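Local coordinates for protein probable 2-hydroxyhepta-2,4-diene-1,7-dioate isomerase (Thermus thermophilus, PDB 2DFU) that is probably a metal-dependent isomerase of the fumarylacetoacetate hydrolase family, acting on 2-hydroxyhepta-2,4-diene-1,7-dioate, at residues A[179-184]-A[200-205]; A[102-107]-A[236-241]; A[19-24]-A[30-35]. All blocks are in the same frame, centred on the assembly; numbering follows the deposited sequence.

Contact 1 of 3, residues A[179-184]-A[200-205]; sequences NPQDTW and SQMIFS
Gln181 lays its carboxamide against the CA and CB of Ser205 while its amide nitrogen meets the sulfur of Met202. Its chain bends at chi2 (-49°), and that bend turns the amide toward 200-205. OE1 then lies 3.5 Å from CB of Ser205, and the same oxygen accepts a hydrogen bond from the backbone N of Val206 of helix 206-214. On the other branch, NE2 points an N-H almost straight at SD of Met202, 3.5 Å away at 174°, a weak bond to a soft acceptor. The two side chains cross at about a right angle, and Met202, extended beyond CG, brings its sulfur up to that amide end. A water is weakly held between NE2 of Gln181 and the carbonyl of Ser200. Nearer the backbone, O of Gln181 packs 3.2 Å from CA of Ser200.

The backbone at the base of the glutamine is shaped by a type I beta turn, 179-182, and by an Asx turn in which OD1 of Asn179 accepts from N of Gln181 at 3.2 Å. Thr199 ties the backbone of Pro180 and Thr183. Ser205 is the N-cap of helix 206-214, and Glu208 returns a bond to its N, as in a capping box. With an alanine here the amide is gone, which is likely to leave the Val206 N-H without this acceptor and the Met202 sulfur without this weak donor. One amide thus joins the turn to the start of the helix through its oxygen, while its nitrogen gives only weakly to sulfur and water.

Contact 2 of 3, residues A[102-107]-A[236-241]; sequences VPYPFF and LRPGDR
Tyr104 meets the loop 236-241 along one side of its ring, from CB to the hydroxyl. The first carbon, CB, lies 4.1 Å from CG of Pro238. With CG of the tyrosine anti to its own nitrogen (chi1 -166°), the ring extends along the proline and then past it. CD2 makes the nearest apolar approach, 3.7 Å from CD of Pro238, and the proline carbons meet the ring obliquely. One atom further on, CE2 brings the ring edge to the backbone: O of Leu236 lies in the plane of the ring, 3.5 Å from CE2, while CA of Arg237 stands at 4.3 Å from the same atom. At the tip, the phenol OH donates to a water at 2.8 Å, and that water donates in turn to O of Leu236 at 2.7 Å. The water also lies in the ring plane. The carbonyl is thus near the ring edge and is linked to the hydroxyl through the water. OH also has a hydrogen bond with the backbone N of Leu111, which pairs through its backbone with Leu236 as well.

The loop keeps its shape by its own bonds. N of Asp240 bonds to O of Arg237, closing a type II turn in which Gly239 has a positive phi of 90°. OD2 of Asp240 receives N of Arg237 at 2.7 Å, met from above the carboxylate plane, and its OD1 is held by Asn190.

Strand 102-104 runs parallel to strand 250-259 at the edge of a five-stranded mixed sheet. Within this fumarylacetoacetate hydrolase-like domain, Pro238 and Gly239 fill the central positions of a Pro-Gly type II beta turn that leads into strand 241-246 of that sheet, with the edge-strand tyrosine packed on its proline.

Contact 3 of 3, residues A[19-24]-A[30-35]; sequences VLETDG and TGRRYD
Glu21 and Arg32 lie side by side and point the same way, yet their charged ends are turned 82° apart, so the carboxylate and guanidinium do not pair flat. Instead, OE1 of Glu21 alone takes NH1 of Arg32 at 2.6 Å, on its syn side but tilted out of the carboxylate plane, in a salt bridge with an N-H...O angle of 136°. Thr30, crossing at a slant, delivers its hydroxyl to the same oxygen: OG1 donates to OE1 at 2.7 Å from the anti side. Both donors approach from one face of the carboxylate. Glu21 is fully extended, with chi1 at 180°, which carries the carboxylate out to them. The threonine hydroxyl also accepts from N of Arg32 in an ST turn.

Strands 19-22 and 32-35 pair antiparallel, the chain turning a corner at Gly31. On the face opposite Val19 and Tyr34, CD2 of Leu20 rests on CB of Arg33 at 3.6 Å; those two form the non-hydrogen-bonded pair. The hydrogen-bonded pair, Val19 with Tyr34, is closed by two backbone bonds, and the edge of the Tyr34 ring looks toward O of Val19 and CB of Glu21. The ring also stacks edge-to-face with Phe6. Toward Gly31, N of Glu21 bonds to O of Arg32 and N of Thr30 to O of Glu21, with a water joining Glu21 O, Gly31 N and Arg32 O.

OE2 of Glu21 forms a salt bridge with Arg10 of strand 10-15. With an arginine at each oxygen and a hydroxyl donor besides, this buried carboxylate is probably held in its charged form, linking three neighbouring strands.

How the contacts relate
From the N terminus, contact 3 comes first: 19-24 and 30-35 pair as antiparallel strands across a short connection in the N-terminal region, closing before either of the others opens. The chain then passes into the fumarylacetoacetate hydrolase-like part, where contact 2 spans a long loop, bringing 102-107 back to 236-241. Contact 1 is nested inside that loop, and its own smaller loop encloses the hairpin of strands 184-189 and 192-198. Contacts 1 and 2 both border the same five-stranded sheet, contact 1 joining the loops that lead into 184-189 and out of 192-198, contact 2 by the opposite edge strand, 102-104. The three sites are separate, with centres about 30 to 35 Å apart.

Contact 1 of 3, residues A[179-184]-A[200-205]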
loop_
_atom_site.group_PDB
_atom_site.type_symbol
_atom_site.label_atom_id
_atom_site.label_comp_id
_atom_site.label_asym_id
_atom_site.label_seq_id
_atom_site.Cartn_x
_atom_site.Cartn_y
_atom_site.Cartn_z
ATOM N N ASN A 179 -6.611 26.547 -0.148
ATOM C CA ASN A 179 -5.565 26.784 0.850
ATOM C C ASN A 179 -5.773 25.846 2.016
ATOM O O ASN A 179 -6.645 26.021 2.851
ATOM C CB ASN A 179 -5.614 28.237 1.345
ATOM C CG ASN A 179 -4.538 28.486 2.395
ATOM O OD1 ASN A 179 -3.811 27.587 2.817
ATOM N ND2 ASN A 179 -4.439 29.757 2.829
ATOM N N PRO A 180 -4.956 24.777 1.987
ATOM C CA PRO A 180 -5.133 23.618 2.859
ATOM C C PRO A 180 -5.150 23.981 4.339
ATOM O O PRO A 180 -5.719 23.298 5.179
ATOM C CB PRO A 180 -3.998 22.656 2.563
ATOM C CG PRO A 180 -2.934 23.422 1.781
ATOM C CD PRO A 180 -3.811 24.579 1.121
ATOM N N GLN A 181 -4.471 25.072 4.680
ATOM C CA GLN A 181 -4.384 25.471 6.081
ATOM C C GLN A 181 -5.436 26.502 6.464
ATOM O O GLN A 181 -5.376 27.079 7.546
ATOM C CB GLN A 181 -2.984 26.008 6.402
ATOM C CG GLN A 181 -1.866 25.104 5.914
ATOM C CD GLN A 181 -2.060 23.648 6.320
ATOM O OE1 GLN A 181 -1.689 22.738 5.582
ATOM N NE2 GLN A 181 -2.633 23.426 7.498
ATOM N N ASP A 182 -6.403 26.734 5.587
ATOM C CA ASP A 182 -7.457 27.693 5.894
ATOM C C ASP A 182 -8.848 27.169 5.535
ATOM O O ASP A 182 -9.554 27.763 4.722
ATOM C CB ASP A 182 -7.197 29.022 5.175
ATOM C CG ASP A 182 -8.100 30.147 5.677
ATOM O OD1 ASP A 182 -8.374 30.195 6.899
ATOM O OD2 ASP A 182 -8.528 30.984 4.850
ATOM N N THR A 183 -9.234 26.050 6.138
ATOM C CA THR A 183 -10.546 25.474 5.887
ATOM C C THR A 183 -11.029 24.700 7.111
ATOM O O THR A 183 -10.270 24.479 8.056
ATOM C CB THR A 183 -10.531 24.545 4.644
ATOM O OG1 THR A 183 -11.879 24.231 4.266
ATOM C CG2 THR A 183 -9.782 23.254 4.940
ATOM N N TRP A 184 -12.296 24.304 7.102
ATOM C CA TRP A 184 -12.867 23.564 8.219
ATOM C C TRP A 184 -13.290 22.151 7.841
ATOM O O TRP A 184 -13.757 21.895 6.728
ATOM C CB TRP A 184 -14.090 24.294 8.788
ATOM C CG TRP A 184 -13.779 25.592 9.446
ATOM C CD1 TRP A 184 -13.518 26.781 8.832
ATOM C CD2 TRP A 184 -13.667 25.832 10.855
ATOM N NE1 TRP A 184 -13.249 27.750 9.771
ATOM C CE2 TRP A 184 -13.334 27.196 11.020
ATOM C CE3 TRP A 184 -13.817 25.029 11.993
ATOM C CZ2 TRP A 184 -13.145 27.776 12.280
ATOM C CZ3 TRP A 184 -13.629 25.606 13.247
ATOM C CH2 TRP A 184 -13.296 26.968 13.378
ATOM N N SER A 200 -6.076 25.318 10.256
ATOM C CA SER A 200 -4.992 26.221 10.626
ATOM C C SER A 200 -4.419 25.758 11.958
ATOM O O SER A 200 -3.344 26.186 12.371
ATOM C CB SER A 200 -5.510 27.657 10.764
ATOM O OG SER A 200 -6.421 27.769 11.845
ATOM N N GLN A 201 -5.150 24.878 12.629
ATOM C CA GLN A 201 -4.727 24.361 13.918
ATOM C C GLN A 201 -3.938 23.066 13.793
ATOM O O GLN A 201 -3.684 22.395 14.791
ATOM C CB GLN A 201 -5.947 24.143 14.811
ATOM C CG GLN A 201 -6.746 25.412 15.053
ATOM C CD GLN A 201 -5.896 26.501 15.668
ATOM O OE1 GLN A 201 -5.692 27.553 15.062
ATOM N NE2 GLN A 201 -5.406 26.264 16.881
ATOM N N MET A 202 -3.555 22.710 12.570
ATOM C CA MET A 202 -2.780 21.493 12.352
ATOM C C MET A 202 -1.396 21.624 12.972
ATOM O O MET A 202 -0.752 22.666 12.855
ATOM C CB MET A 202 -2.614 21.197 10.858
ATOM C CG MET A 202 -3.784 20.483 10.192
ATOM S SD MET A 202 -3.383 20.102 8.465
ATOM C CE MET A 202 -4.972 19.396 7.871
ATOM N N ILE A 203 -0.945 20.563 13.628
ATOM C CA ILE A 203 0.376 20.553 14.237
ATOM C C ILE A 203 1.384 20.586 13.096
ATOM O O ILE A 203 2.366 21.334 13.130
ATOM C CB ILE A 203 0.572 19.286 15.077
ATOM C CG1 ILE A 203 -0.450 19.277 16.219
ATOM C CG2 ILE A 203 2.004 19.208 15.589
ATOM C CD1 ILE A 203 -0.441 18.022 17.062
ATOM N N PHE A 204 1.120 19.771 12.078
ATOM C CA PHE A 204 1.970 19.706 10.895
ATOM C C PHE A 204 1.110 20.113 9.714
ATOM O O PHE A 204 0.019 19.568 9.513
ATOM C CB PHE A 204 2.481 18.283 10.676
ATOM C CG PHE A 204 3.223 17.725 11.848
ATOM C CD1 PHE A 204 4.481 18.211 12.181
ATOM C CD2 PHE A 204 2.650 16.735 12.639
ATOM C CE1 PHE A 204 5.158 17.722 13.289
ATOM C CE2 PHE A 204 3.319 16.235 13.755
ATOM C CZ PHE A 204 4.577 16.730 14.081
ATOM N N SER A 205 1.585 21.079 8.940
ATOM C CA SER A 205 0.843 21.528 7.776
ATOM C C SER A 205 0.883 20.443 6.697
ATOM O O SER A 205 1.692 19.508 6.754
ATOM C CB SER A 205 1.459 22.813 7.218
ATOM O OG SER A 205 2.679 22.535 6.542
HETATM O O HOH W 1 -1.324 25.566 9.710
#

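Contact 2 of 3, residues A[102-107]-A[236-241]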
loop_
_atom_site.group_PDB
_atom_site.type_symbol
_atom_site.label_atom_id
_atom_site.label_comp_id
_atom_site.label_asym_id
_atom_site.label_seq_id
_atom_site.Cartn_x
_atom_site.Cartn_y
_atom_site.Cartn_z
ATOM N N VAL A 102 -19.865 0.567 4.562
ATOM C CA VAL A 102 -18.678 0.050 5.223
ATOM C C VAL A 102 -19.252 -1.021 6.152
ATOM O O VAL A 102 -19.975 -0.711 7.097
ATOM C CB VAL A 102 -17.982 1.121 6.088
ATOM C CG1 VAL A 102 -16.820 0.494 6.849
ATOM C CG2 VAL A 102 -17.494 2.266 5.217
ATOM N N PRO A 103 -18.967 -2.299 5.875
ATOM C CA PRO A 103 -19.493 -3.361 6.734
ATOM C C PRO A 103 -18.920 -3.276 8.146
ATOM O O PRO A 103 -17.724 -3.072 8.308
ATOM C CB PRO A 103 -19.037 -4.639 6.028
ATOM C CG PRO A 103 -18.902 -4.222 4.596
ATOM C CD PRO A 103 -18.260 -2.866 4.714
ATOM N N TYR A 104 -19.764 -3.409 9.165
ATOM C CA TYR A 104 -19.249 -3.394 10.528
ATOM C C TYR A 104 -18.629 -4.790 10.640
ATOM O O TYR A 104 -19.344 -5.791 10.661
ATOM C CB TYR A 104 -20.377 -3.218 11.544
ATOM C CG TYR A 104 -19.856 -2.861 12.914
ATOM C CD1 TYR A 104 -19.013 -3.728 13.603
ATOM C CD2 TYR A 104 -20.157 -1.629 13.496
ATOM C CE1 TYR A 104 -18.474 -3.378 14.834
ATOM C CE2 TYR A 104 -19.623 -1.267 14.727
ATOM C CZ TYR A 104 -18.781 -2.146 15.389
ATOM O OH TYR A 104 -18.223 -1.786 16.591
ATOM N N PRO A 105 -17.292 -4.869 10.705
ATOM C CA PRO A 105 -16.542 -6.125 10.792
ATOM C C PRO A 105 -16.852 -7.067 11.941
ATOM O O PRO A 105 -17.298 -6.657 13.010
ATOM C CB PRO A 105 -15.086 -5.661 10.823
ATOM C CG PRO A 105 -15.132 -4.315 10.184
ATOM C CD PRO A 105 -16.370 -3.728 10.784
ATOM N N PHE A 106 -16.585 -8.344 11.700
ATOM C CA PHE A 106 -16.804 -9.376 12.693
ATOM C C PHE A 106 -15.695 -9.355 13.731
ATOM O O PHE A 106 -15.940 -9.644 14.899
ATOM C CB PHE A 106 -16.840 -10.752 12.024
ATOM C CG PHE A 106 -16.877 -11.896 13.000
ATOM C CD1 PHE A 106 -17.961 -12.063 13.859
ATOM C CD2 PHE A 106 -15.812 -12.791 13.083
ATOM C CE1 PHE A 106 -17.984 -13.104 14.789
ATOM C CE2 PHE A 106 -15.826 -13.836 14.010
ATOM C CZ PHE A 106 -16.912 -13.991 14.864
ATOM N N PHE A 107 -14.484 -8.995 13.302
ATOM C CA PHE A 107 -13.314 -8.978 14.185
ATOM C C PHE A 107 -13.211 -7.838 15.196
ATOM O O PHE A 107 -12.288 -7.811 16.015
ATOM C CB PHE A 107 -12.026 -9.027 13.345
ATOM C CG PHE A 107 -11.774 -7.782 12.522
ATOM C CD1 PHE A 107 -11.244 -6.633 13.110
ATOM C CD2 PHE A 107 -12.073 -7.760 11.159
ATOM C CE1 PHE A 107 -11.013 -5.477 12.353
ATOM C CE2 PHE A 107 -11.847 -6.612 10.398
ATOM C CZ PHE A 107 -11.316 -5.468 10.997
ATOM N N LEU A 236 -19.096 3.953 16.284
ATOM C CA LEU A 236 -20.057 3.772 15.206
ATOM C C LEU A 236 -20.954 2.579 15.489
ATOM O O LEU A 236 -20.638 1.728 16.318
ATOM C CB LEU A 236 -19.335 3.529 13.881
ATOM C CG LEU A 236 -18.696 4.734 13.202
ATOM C CD1 LEU A 236 -17.634 4.268 12.206
ATOM C CD2 LEU A 236 -19.783 5.544 12.511
ATOM N N ARG A 237 -22.070 2.523 14.779
ATOM C CA ARG A 237 -23.009 1.422 14.906
ATOM C C ARG A 237 -23.569 1.119 13.531
ATOM O O ARG A 237 -23.632 1.999 12.669
ATOM C CB ARG A 237 -24.173 1.790 15.829
ATOM C CG ARG A 237 -23.882 1.724 17.317
ATOM C CD ARG A 237 -25.106 2.204 18.102
ATOM N NE ARG A 237 -24.933 2.099 19.550
ATOM C CZ ARG A 237 -25.744 2.666 20.441
ATOM N NH1 ARG A 237 -26.786 3.384 20.032
ATOM N NH2 ARG A 237 -25.515 2.518 21.742
ATOM N N PRO A 238 -23.972 -0.140 13.301
ATOM C CA PRO A 238 -24.538 -0.510 12.005
ATOM C C PRO A 238 -25.665 0.462 11.665
ATOM O O PRO A 238 -26.459 0.827 12.530
ATOM C CB PRO A 238 -25.052 -1.921 12.256
ATOM C CG PRO A 238 -24.015 -2.474 13.198
ATOM C CD PRO A 238 -23.793 -1.324 14.162
ATOM N N GLY A 239 -25.723 0.904 10.417
ATOM C CA GLY A 239 -26.781 1.820 10.035
ATOM C C GLY A 239 -26.464 3.294 10.194
ATOM O O GLY A 239 -27.225 4.134 9.719
ATOM N N ASP A 240 -25.364 3.628 10.861
ATOM C CA ASP A 240 -25.012 5.033 11.024
ATOM C C ASP A 240 -24.783 5.719 9.680
ATOM O O ASP A 240 -24.136 5.164 8.788
ATOM C CB ASP A 240 -23.745 5.199 11.868
ATOM C CG ASP A 240 -24.009 5.104 13.355
ATOM O OD1 ASP A 240 -25.185 5.203 13.780
ATOM O OD2 ASP A 240 -23.024 4.944 14.104
ATOM N N ARG A 241 -25.325 6.928 9.548
ATOM C CA ARG A 241 -25.164 7.719 8.336
ATOM C C ARG A 241 -24.179 8.836 8.636
ATOM O O ARG A 241 -24.383 9.618 9.564
ATOM C CB ARG A 241 -26.504 8.307 7.898
ATOM C CG ARG A 241 -27.472 7.263 7.368
ATOM C CD ARG A 241 -28.749 7.915 6.876
ATOM N NE ARG A 241 -29.549 6.980 6.098
ATOM C CZ ARG A 241 -30.671 7.304 5.468
ATOM N NH1 ARG A 241 -31.132 8.550 5.524
ATOM N NH2 ARG A 241 -31.327 6.382 4.777
HETATM O O HOH W 2 -18.608 0.726 17.762
#

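Contact 3 of 3, residues A[19-24]-A[30-35]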
loop_
_atom_site.group_PDB
_atom_site.type_symbol
_atom_site.label_atom_id
_atom_site.label_comp_id
_atom_site.label_asym_id
_atom_site.label_seq_id
_atom_site.Cartn_x
_atom_site.Cartn_y
_atom_site.Cartn_z
ATOM N N VAL A 19 -21.340 16.508 -15.509
ATOM C CA VAL A 19 -20.008 15.923 -15.452
ATOM C C VAL A 19 -19.478 15.947 -16.880
ATOM O O VAL A 19 -20.059 15.332 -17.773
ATOM C CB VAL A 19 -20.042 14.459 -14.976
ATOM C CG1 VAL A 19 -18.646 13.850 -15.076
ATOM C CG2 VAL A 19 -20.549 14.387 -13.542
ATOM N N LEU A 20 -18.388 16.673 -17.101
ATOM C CA LEU A 20 -17.800 16.757 -18.428
ATOM C C LEU A 20 -16.567 15.868 -18.419
ATOM O O LEU A 20 -15.599 16.149 -17.717
ATOM C CB LEU A 20 -17.439 18.214 -18.736
ATOM C CG LEU A 20 -18.674 19.098 -18.505
ATOM C CD1 LEU A 20 -18.287 20.555 -18.386
ATOM C CD2 LEU A 20 -19.663 18.874 -19.628
ATOM N N GLU A 21 -16.614 14.785 -19.188
ATOM C CA GLU A 21 -15.510 13.838 -19.233
ATOM C C GLU A 21 -14.226 14.410 -19.816
ATOM O O GLU A 21 -14.245 15.217 -20.753
ATOM C CB GLU A 21 -15.905 12.583 -20.018
ATOM C CG GLU A 21 -14.782 11.560 -20.091
ATOM C CD GLU A 21 -15.109 10.366 -20.965
ATOM O OE1 GLU A 21 -15.598 10.553 -22.099
ATOM O OE2 GLU A 21 -14.861 9.232 -20.518
ATOM N N THR A 22 -13.109 13.971 -19.248
ATOM C CA THR A 22 -11.791 14.407 -19.677
ATOM C C THR A 22 -10.865 13.211 -19.865
ATOM O O THR A 22 -11.117 12.123 -19.343
ATOM C CB THR A 22 -11.141 15.342 -18.645
ATOM O OG1 THR A 22 -11.107 14.692 -17.367
ATOM C CG2 THR A 22 -11.922 16.650 -18.537
ATOM N N ASP A 23 -9.794 13.439 -20.615
ATOM C CA ASP A 23 -8.789 12.428 -20.905
ATOM C C ASP A 23 -7.781 12.476 -19.755
ATOM O O ASP A 23 -6.784 13.189 -19.826
ATOM C CB ASP A 23 -8.125 12.776 -22.241
ATOM C CG ASP A 23 -7.125 11.732 -22.701
ATOM O OD1 ASP A 23 -6.978 10.684 -22.029
ATOM O OD2 ASP A 23 -6.485 11.968 -23.750
ATOM N N GLY A 24 -8.055 11.727 -18.689
ATOM C CA GLY A 24 -7.173 11.745 -17.531
ATOM C C GLY A 24 -7.609 12.855 -16.584
ATOM O O GLY A 24 -8.433 13.678 -16.968
ATOM N N THR A 30 -13.302 15.207 -23.687
ATOM C CA THR A 30 -13.515 14.228 -24.742
ATOM C C THR A 30 -14.752 14.587 -25.556
ATOM O O THR A 30 -14.952 14.072 -26.652
ATOM C CB THR A 30 -13.754 12.840 -24.169
ATOM O OG1 THR A 30 -14.960 12.861 -23.402
ATOM C CG2 THR A 30 -12.593 12.414 -23.282
ATOM N N GLY A 31 -15.590 15.459 -25.011
ATOM C CA GLY A 31 -16.802 15.828 -25.712
ATOM C C GLY A 31 -18.035 15.117 -25.171
ATOM O O GLY A 31 -19.151 15.402 -25.595
ATOM N N ARG A 32 -17.845 14.180 -24.248
ATOM C CA ARG A 32 -18.981 13.478 -23.653
ATOM C C ARG A 32 -19.354 14.187 -22.351
ATOM O O ARG A 32 -18.486 14.685 -21.640
ATOM C CB ARG A 32 -18.629 12.027 -23.304
ATOM C CG ARG A 32 -18.178 11.143 -24.448
ATOM C CD ARG A 32 -18.021 9.704 -23.946
ATOM N NE ARG A 32 -17.349 8.838 -24.911
ATOM C CZ ARG A 32 -16.049 8.889 -25.198
ATOM N NH1 ARG A 32 -15.259 9.764 -24.588
ATOM N NH2 ARG A 32 -15.539 8.069 -26.109
ATOM N N ARG A 33 -20.641 14.224 -22.035
ATOM C CA ARG A 33 -21.095 14.844 -20.798
ATOM C C ARG A 33 -22.161 13.941 -20.190
ATOM O O ARG A 33 -22.836 13.212 -20.909
ATOM C CB ARG A 33 -21.673 16.236 -21.064
ATOM C CG ARG A 33 -22.941 16.245 -21.910
ATOM C CD ARG A 33 -23.437 17.672 -22.107
ATOM N NE ARG A 33 -24.715 17.743 -22.814
ATOM C CZ ARG A 33 -24.881 17.505 -24.115
ATOM N NH1 ARG A 33 -23.848 17.176 -24.878
ATOM N NH2 ARG A 33 -26.091 17.599 -24.654
ATOM N N TYR A 34 -22.300 13.982 -18.871
ATOM C CA TYR A 34 -23.288 13.165 -18.181
ATOM C C TYR A 34 -23.915 13.990 -17.074
ATOM O O TYR A 34 -23.322 14.965 -16.620
ATOM C CB TYR A 34 -22.632 11.951 -17.515
ATOM C CG TYR A 34 -21.751 11.094 -18.393
ATOM C CD1 TYR A 34 -20.507 11.549 -18.836
ATOM C CD2 TYR A 34 -22.144 9.802 -18.748
ATOM C CE1 TYR A 34 -19.674 10.735 -19.608
ATOM C CE2 TYR A 34 -21.322 8.981 -19.515
ATOM C CZ TYR A 34 -20.089 9.451 -19.943
ATOM O OH TYR A 34 -19.277 8.633 -20.695
ATOM N N ASP A 35 -25.110 13.609 -16.635
ATOM C CA ASP A 35 -25.734 14.303 -15.513
ATOM C C ASP A 35 -25.113 13.643 -14.287
ATOM O O ASP A 35 -24.923 12.429 -14.264
ATOM C CB ASP A 35 -27.255 14.091 -15.478
ATOM C CG ASP A 35 -27.982 14.896 -16.539
ATOM O OD1 ASP A 35 -27.607 16.069 -16.756
ATOM O OD2 ASP A 35 -28.937 14.364 -17.148
HETATM O O HOH W 3 -16.045 16.264 -22.215
#